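PDB 2YZH: thiol peroxidase from Aquifex aeolicus, which probably reduces hydrogen peroxide and organic hydroperoxides to water and alcohols at the expense of thioredoxin, protecting the cell against oxidative stress. Local coordinates for residues T15-E20 and G120-E125; T83-D88 and G130-A135. All blocks are in the same frame, centred on the assembly; numbering follows the deposited sequence.

Contact 1: residues T15-E20 and G120-E125; sequences TLVGPE and GVLIGE. With SO4 (sulfate ion), chain H.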
ATOM      1  N   THR D  15     -13.736   0.168 -13.364  1.00 15.07           N
ATOM      2  CA  THR D  15     -12.436  -0.100 -13.938  1.00 13.65           C
ATOM      3  C   THR D  15     -11.543  -0.893 -12.997  1.00 13.19           C
ATOM      4  O   THR D  15     -11.668  -0.806 -11.771  1.00 13.64           O
ATOM      5  CB  THR D  15     -11.736   1.208 -14.315  1.00 15.88           C
ATOM      6  OG1 THR D  15     -11.787   2.107 -13.200  1.00 15.62           O
ATOM      7  CG2 THR D  15     -12.426   1.849 -15.510  1.00 15.91           C
ATOM      8  N   LEU D  16     -10.656  -1.677 -13.594  1.00 12.44           N
ATOM      9  CA  LEU D  16      -9.702  -2.486 -12.853  1.00 11.78           C
ATOM     10  C   LEU D  16      -8.351  -1.803 -12.963  1.00 12.51           C
ATOM     11  O   LEU D  16      -8.099  -1.053 -13.907  1.00 13.88           O
ATOM     12  CB  LEU D  16      -9.600  -3.887 -13.462  1.00 12.95           C
ATOM     13  CG  LEU D  16     -10.898  -4.697 -13.508  1.00 12.32           C
ATOM     14  CD1 LEU D  16     -10.653  -6.014 -14.234  1.00 12.45           C
ATOM     15  CD2 LEU D  16     -11.401  -4.928 -12.091  1.00 12.84           C
ATOM     16  N   VAL D  17      -7.490  -2.047 -11.987  1.00 11.86           N
ATOM     17  CA  VAL D  17      -6.147  -1.483 -11.993  1.00 10.74           C
ATOM     18  C   VAL D  17      -5.301  -2.369 -12.916  1.00 12.95           C
ATOM     19  O   VAL D  17      -5.459  -3.590 -12.920  1.00 13.87           O
ATOM     20  CB  VAL D  17      -5.562  -1.496 -10.560  1.00 10.65           C
ATOM     21  CG1 VAL D  17      -4.110  -1.042 -10.570  1.00 11.63           C
ATOM     22  CG2 VAL D  17      -6.402  -0.596  -9.658  1.00 10.20           C
ATOM     23  N   GLY D  18      -4.430  -1.758 -13.716  1.00 12.24           N
ATOM     24  CA  GLY D  18      -3.585  -2.533 -14.612  1.00 13.93           C
ATOM     25  C   GLY D  18      -2.490  -3.262 -13.846  1.00 15.11           C
ATOM     26  O   GLY D  18      -2.398  -3.122 -12.626  1.00 13.90           O
ATOM     27  N   PRO D  19      -1.637  -4.047 -14.527  1.00 16.03           N
ATOM     28  CA  PRO D  19      -1.625  -4.302 -15.970  1.00 16.67           C
ATOM     29  C   PRO D  19      -2.585  -5.423 -16.351  1.00 17.56           C
ATOM     30  O   PRO D  19      -2.930  -6.267 -15.523  1.00 15.59           O
ATOM     31  CB  PRO D  19      -0.182  -4.705 -16.222  1.00 19.01           C
ATOM     32  CG  PRO D  19       0.111  -5.531 -14.999  1.00 15.97           C
ATOM     33  CD  PRO D  19      -0.452  -4.652 -13.888  1.00 17.14           C
ATOM     34  N   GLU D  20      -3.013  -5.431 -17.608  1.00 18.35           N
ATOM     35  CA  GLU D  20      -3.908  -6.474 -18.080  1.00 19.34           C
ATOM     36  C   GLU D  20      -3.037  -7.640 -18.539  1.00 20.04           C
ATOM     37  O   GLU D  20      -2.106  -7.453 -19.315  1.00 20.80           O
ATOM     38  CB  GLU D  20      -4.751  -5.970 -19.254  1.00 21.79           C
ATOM     39  CG  GLU D  20      -5.867  -6.919 -19.648  1.00 28.01           C
ATOM     40  CD  GLU D  20      -6.555  -6.528 -20.942  1.00 29.77           C
ATOM     41  OE1 GLU D  20      -7.638  -7.077 -21.224  1.00 32.27           O
ATOM     42  OE2 GLU D  20      -6.011  -5.681 -21.681  1.00 33.12           O
ATOM     43  N   GLY D 120      -3.935  -7.825 -12.668  1.00 11.43           N
ATOM     44  CA  GLY D 120      -4.944  -6.964 -13.258  1.00 12.55           C
ATOM     45  C   GLY D 120      -6.365  -7.171 -12.767  1.00 12.41           C
ATOM     46  O   GLY D 120      -7.315  -6.822 -13.469  1.00 11.64           O
ATOM     47  N   VAL D 121      -6.525  -7.718 -11.565  1.00 10.74           N
ATOM     48  CA  VAL D 121      -7.860  -7.953 -11.031  1.00 10.98           C
ATOM     49  C   VAL D 121      -8.219  -7.099  -9.816  1.00 10.64           C
ATOM     50  O   VAL D 121      -9.259  -7.308  -9.195  1.00 11.69           O
ATOM     51  CB  VAL D 121      -8.074  -9.457 -10.709  1.00 13.85           C
ATOM     52  CG1 VAL D 121      -8.019 -10.269 -11.999  1.00 15.41           C
ATOM     53  CG2 VAL D 121      -7.018  -9.952  -9.739  1.00 12.27           C
ATOM     54  N   LEU D 122      -7.375  -6.129  -9.476  1.00 10.86           N
ATOM     55  CA  LEU D 122      -7.680  -5.248  -8.350  1.00 10.09           C
ATOM     56  C   LEU D 122      -8.693  -4.210  -8.834  1.00 10.58           C
ATOM     57  O   LEU D 122      -8.441  -3.507  -9.817  1.00 11.31           O
ATOM     58  CB  LEU D 122      -6.417  -4.531  -7.859  1.00 11.71           C
ATOM     59  CG  LEU D 122      -6.642  -3.577  -6.683  1.00 13.04           C
ATOM     60  CD1 LEU D 122      -7.071  -4.373  -5.456  1.00 11.14           C
ATOM     61  CD2 LEU D 122      -5.365  -2.795  -6.400  1.00 13.30           C
ATOM     62  N   ILE D 123      -9.833  -4.118  -8.153  1.00 10.28           N
ATOM     63  CA  ILE D 123     -10.877  -3.165  -8.529  1.00 11.20           C
ATOM     64  C   ILE D 123     -10.422  -1.751  -8.175  1.00 11.41           C
ATOM     65  O   ILE D 123     -10.023  -1.484  -7.043  1.00 11.51           O
ATOM     66  CB  ILE D 123     -12.214  -3.522  -7.823  1.00 10.15           C
ATOM     67  CG1 ILE D 123     -12.683  -4.894  -8.318  1.00 10.11           C
ATOM     68  CG2 ILE D 123     -13.293  -2.480  -8.127  1.00  8.09           C
ATOM     69  CD1 ILE D 123     -13.809  -5.512  -7.502  1.00 10.69           C
ATOM     70  N   GLY D 124     -10.475  -0.858  -9.163  1.00 12.74           N
ATOM     71  CA  GLY D 124     -10.028   0.513  -8.970  1.00 13.03           C
ATOM     72  C   GLY D 124     -11.074   1.585  -8.709  1.00 13.65           C
ATOM     73  O   GLY D 124     -10.722   2.752  -8.534  1.00 12.47           O
ATOM     74  N   GLU D 125     -12.350   1.220  -8.676  1.00 13.55           N
ATOM     75  CA  GLU D 125     -13.383   2.216  -8.412  1.00 15.64           C
ATOM     76  C   GLU D 125     -14.659   1.607  -7.848  1.00 15.75           C
ATOM     77  O   GLU D 125     -14.853   0.392  -7.880  1.00 15.51           O
ATOM     78  CB  GLU D 125     -13.725   2.999  -9.686  1.00 19.99           C
ATOM     79  CG  GLU D 125     -14.503   2.211 -10.723  1.00 23.53           C
ATOM     80  CD  GLU D 125     -15.115   3.101 -11.801  1.00 23.44           C
ATOM     81  OE1 GLU D 125     -15.907   4.008 -11.467  1.00 29.52           O
ATOM     82  OE2 GLU D 125     -14.812   2.891 -12.988  1.00 21.82           O
TER
HETATM   83  S   SO4 H 502      -1.003  -1.873 -18.740  1.00 35.19           S
HETATM   84  O1  SO4 H 502       0.451  -2.077 -18.593  1.00 35.27           O
HETATM   85  O2  SO4 H 502      -1.656  -3.156 -19.050  1.00 34.73           O
HETATM   86  O3  SO4 H 502      -1.552  -1.320 -17.483  1.00 33.90           O
HETATM   87  O4  SO4 H 502      -1.257  -0.928 -19.846  1.00 34.81           O
HETATM   88  O   HOH W   1      -4.920  -5.115 -10.746  1.00 12.27           O
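Glu125 reaches back to Thr15 through one carboxylate oxygen: OE2 accepts a hydrogen bond from the backbone N of Thr15 at 3.0 Å, on its anti side and 19° out of the carboxylate plane. Glu125 CG sits between the backbone N and the carbonyl carbon (chi1 72°), and the two side chains cross at about a right angle. Thr15 OG1 lies 3.1 Å from the same OE2, though its proton has another acceptor within reach. An alanine at Glu125 would probably leave Thr15 N without this acceptor and deprive OG1 of the nearby carboxylate oxygen. Two backbone bonds follow, Gly124 N to Thr15 O (2.9 Å) and Val17 N to Leu122 O (2.8 Å), the latter almost straight at 172°. They flank Leu16 and Ile123 as a single antiparallel beta bridge, pairing the end of the N-terminal hairpin with the loop ahead of strand 135-139. A water donates to Val17 O and accepts from Leu122 N. Val17 CG2 meets Leu122 CD2 at 4.1 Å, and Leu16 CD2 packs on Ile123 CG1 at 4.0 Å. Glu20 N donates to sulfate O2 (3.0 Å); the ion, probably from the crystallisation liquor, also binds Arg5 and Gly126 N of the second subunit.

Contact 2: residues T83-D88 and G130-A135; sequences TVVSMD and GILARA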
ATOM      1  N   THR D  83      -5.705 -22.704  -5.829  1.00 17.67           N
ATOM      2  CA  THR D  83      -5.763 -21.755  -4.728  1.00 14.44           C
ATOM      3  C   THR D  83      -6.821 -20.683  -4.971  1.00 13.60           C
ATOM      4  O   THR D  83      -6.855 -20.078  -6.043  1.00 15.33           O
ATOM      5  CB  THR D  83      -4.407 -21.040  -4.536  1.00 14.39           C
ATOM      6  OG1 THR D  83      -3.355 -22.009  -4.409  1.00 16.92           O
ATOM      7  CG2 THR D  83      -4.437 -20.173  -3.281  1.00 16.19           C
ATOM      8  N   VAL D  84      -7.686 -20.464  -3.985  1.00 14.72           N
ATOM      9  CA  VAL D  84      -8.714 -19.421  -4.066  1.00 14.73           C
ATOM     10  C   VAL D  84      -8.140 -18.229  -3.302  1.00 14.54           C
ATOM     11  O   VAL D  84      -7.808 -18.355  -2.125  1.00 16.46           O
ATOM     12  CB  VAL D  84     -10.037 -19.859  -3.395  1.00 16.73           C
ATOM     13  CG1 VAL D  84     -11.038 -18.708  -3.419  1.00 15.38           C
ATOM     14  CG2 VAL D  84     -10.619 -21.063  -4.128  1.00 19.33           C
ATOM     15  N   VAL D  85      -8.023 -17.080  -3.961  1.00 13.17           N
ATOM     16  CA  VAL D  85      -7.436 -15.898  -3.328  1.00 12.31           C
ATOM     17  C   VAL D  85      -8.378 -14.707  -3.195  1.00 12.89           C
ATOM     18  O   VAL D  85      -9.107 -14.379  -4.128  1.00 12.06           O
ATOM     19  CB  VAL D  85      -6.190 -15.432  -4.116  1.00 11.43           C
ATOM     20  CG1 VAL D  85      -5.543 -14.228  -3.424  1.00 12.49           C
ATOM     21  CG2 VAL D  85      -5.198 -16.576  -4.231  1.00 11.65           C
ATOM     22  N   SER D  86      -8.342 -14.055  -2.038  1.00 13.27           N
ATOM     23  CA  SER D  86      -9.179 -12.882  -1.794  1.00 13.76           C
ATOM     24  C   SER D  86      -8.483 -11.960  -0.805  1.00 14.19           C
ATOM     25  O   SER D  86      -7.414 -12.286  -0.275  1.00 16.33           O
ATOM     26  CB  SER D  86     -10.530 -13.292  -1.211  1.00 12.75           C
ATOM     27  OG  SER D  86     -10.393 -13.600   0.165  1.00 13.79           O
ATOM     28  N   MET D  87      -9.094 -10.809  -0.548  1.00 12.60           N
ATOM     29  CA  MET D  87      -8.526  -9.859   0.392  1.00 13.22           C
ATOM     30  C   MET D  87      -9.023 -10.121   1.813  1.00 12.59           C
ATOM     31  O   MET D  87      -8.738  -9.344   2.715  1.00 13.31           O
ATOM     32  CB  MET D  87      -8.870  -8.422  -0.019  1.00 16.20           C
ATOM     33  CG  MET D  87      -8.229  -7.976  -1.328  1.00 15.63           C
ATOM     34  SD  MET D  87      -6.432  -8.165  -1.309  1.00 19.55           S
ATOM     35  CE  MET D  87      -5.913  -6.626  -0.559  1.00 18.47           C
ATOM     36  N   ASP D  88      -9.770 -11.204   2.008  1.00 13.88           N
ATOM     37  CA  ASP D  88     -10.269 -11.557   3.344  1.00 14.67           C
ATOM     38  C   ASP D  88      -9.056 -11.809   4.227  1.00 15.54           C
ATOM     39  O   ASP D  88      -8.047 -12.308   3.738  1.00 15.70           O
ATOM     40  CB  ASP D  88     -11.061 -12.870   3.320  1.00 16.80           C
ATOM     41  CG  ASP D  88     -12.335 -12.784   2.511  1.00 16.81           C
ATOM     42  OD1 ASP D  88     -13.191 -11.940   2.839  1.00 16.88           O
ATOM     43  OD2 ASP D  88     -12.478 -13.571   1.555  1.00 19.78           O
ATOM     44  N   GLY D 130     -10.429  -1.714  -4.147  1.00 11.55           N
ATOM     45  CA  GLY D 130      -9.476  -2.325  -3.232  1.00 11.80           C
ATOM     46  C   GLY D 130      -9.675  -3.817  -3.024  1.00 13.57           C
ATOM     47  O   GLY D 130      -8.874  -4.472  -2.350  1.00 12.18           O
ATOM     48  N   ILE D 131     -10.753  -4.346  -3.600  1.00 12.13           N
ATOM     49  CA  ILE D 131     -11.116  -5.760  -3.502  1.00 14.22           C
ATOM     50  C   ILE D 131     -10.772  -6.448  -4.826  1.00 12.64           C
ATOM     51  O   ILE D 131     -10.601  -5.781  -5.842  1.00 12.05           O
ATOM     52  CB  ILE D 131     -12.643  -5.891  -3.216  1.00 15.77           C
ATOM     53  CG1 ILE D 131     -12.968  -5.232  -1.872  1.00 21.33           C
ATOM     54  CG2 ILE D 131     -13.075  -7.343  -3.195  1.00 20.14           C
ATOM     55  CD1 ILE D 131     -12.196  -5.825  -0.701  1.00 18.41           C
ATOM     56  N   LEU D 132     -10.664  -7.774  -4.825  1.00 11.67           N
ATOM     57  CA  LEU D 132     -10.329  -8.484  -6.056  1.00 10.81           C
ATOM     58  C   LEU D 132     -11.569  -8.855  -6.864  1.00 11.51           C
ATOM     59  O   LEU D 132     -12.603  -9.221  -6.296  1.00 11.39           O
ATOM     60  CB  LEU D 132      -9.534  -9.763  -5.742  1.00 10.62           C
ATOM     61  CG  LEU D 132      -8.218  -9.604  -4.972  1.00 11.60           C
ATOM     62  CD1 LEU D 132      -7.474 -10.935  -4.986  1.00 10.85           C
ATOM     63  CD2 LEU D 132      -7.357  -8.516  -5.617  1.00  9.65           C
ATOM     64  N   ALA D 133     -11.466  -8.744  -8.189  1.00 11.11           N
ATOM     65  CA  ALA D 133     -12.577  -9.109  -9.067  1.00 13.87           C
ATOM     66  C   ALA D 133     -12.595 -10.632  -9.204  1.00 14.90           C
ATOM     67  O   ALA D 133     -11.625 -11.312  -8.851  1.00 14.87           O
ATOM     68  CB  ALA D 133     -12.413  -8.458 -10.435  1.00 14.41           C
ATOM     69  N   ARG D 134     -13.697 -11.165  -9.725  1.00 14.71           N
ATOM     70  CA  ARG D 134     -13.846 -12.606  -9.883  1.00 14.50           C
ATOM     71  C   ARG D 134     -13.188 -13.067 -11.176  1.00 14.38           C
ATOM     72  O   ARG D 134     -13.637 -12.730 -12.278  1.00 13.43           O
ATOM     73  CB  ARG D 134     -15.334 -12.970  -9.877  1.00 14.80           C
ATOM     74  CG  ARG D 134     -15.638 -14.444  -9.633  1.00 16.71           C
ATOM     75  CD  ARG D 134     -17.152 -14.684  -9.646  1.00 13.97           C
ATOM     76  NE  ARG D 134     -17.865 -13.771  -8.751  1.00 14.96           N
ATOM     77  CZ  ARG D 134     -17.793 -13.807  -7.423  1.00 17.47           C
ATOM     78  NH1 ARG D 134     -17.038 -14.720  -6.821  1.00 17.50           N
ATOM     79  NH2 ARG D 134     -18.463 -12.924  -6.696  1.00 16.88           N
ATOM     80  N   ALA D 135     -12.113 -13.837 -11.043  1.00 11.70           N
ATOM     81  CA  ALA D 135     -11.396 -14.320 -12.211  1.00 13.33           C
ATOM     82  C   ALA D 135     -10.744 -15.670 -11.960  1.00 14.38           C
ATOM     83  O   ALA D 135     -10.666 -16.137 -10.821  1.00 16.40           O
ATOM     84  CB  ALA D 135     -10.332 -13.311 -12.615  1.00 12.62           C
TER
HETATM   85  O   HOH W   2     -10.923 -10.013  -2.643  1.00 12.65           O
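Strand 80-86, a central strand of the thioredoxin-fold sheet, ends at Ser86, and the turn that follows meets the loop leading into strand 135-139. Leu132 and Met87 carry most of this buried contact. Both point their CB toward the other segment, and their side chains cross at about a right angle, with Met87 CG 4.0 Å from Leu132 CG. The branch CD1 of Leu132 reaches to the strand end, where it lies 4.1 Å from Val85 CG1 and 3.9 Å from the carbonyl O of Val85.

Met87 is bent at chi2 (-55°, which places SD) and at chi3 (-86°, which places CE), and CE comes to 4.1 Å from Gly130 O. Its CG lies 3.7 Å from the same oxygen, and its CB faces Ile131 CD1. The backbones do not bond directly; a water accepts from Met87 N at 2.9 Å and from Leu132 N, joining the two. At the backbone angles of Gly130 (phi 95°) a side chain would collide with the preceding carbonyl oxygen.

Within 83-88, Ser86 OG accepts from Asp88 N, closing an ST turn, and donates to Asp88 OD2 at 2.5 Å from above the carboxylate plane. Asp88 is gripped further by Ser57 OG at OD1 and by Leu58 N at OD2, which ties the turn to the loop before helix 61-73. Met87 and Ile131 also pack on Leu89 and Phe111 of the fourth subunit, respectively. The Ser86 side chain is about 7 Å from that of Cys63, the predicted peroxidatic cysteine, and Arg134, which touches Cys63, is salt-bridged to Glu66. The C-terminal end of this central strand and the N-terminal part of the helix bearing Cys63 lie on the active-site side of a thioredoxin-fold peroxiredoxin.

How the contacts relate
From the N terminus, the chain leaves the hairpin of strands 6-9 and 12-15 through 15-20, then builds strands 30-34, 39-42 and 49-54, helix 61-73 and strand 80-86, whose end supplies 83-88. After helix 90-100 and strand 106-109 it returns at 120-125, where contact 1 closes a loop of about a hundred residues. Contact 2 closes a shorter one when 130-135 reaches back to 83-88. The two loops cross rather than nest. They meet directly where the late segments pair: Val121 O with Ala133 N, and Ile123 O with Gly130 N, both probable hydrogen bonds. The N-terminal hairpin is thereby connected, through 120-125 and 130-135, to the central sheet.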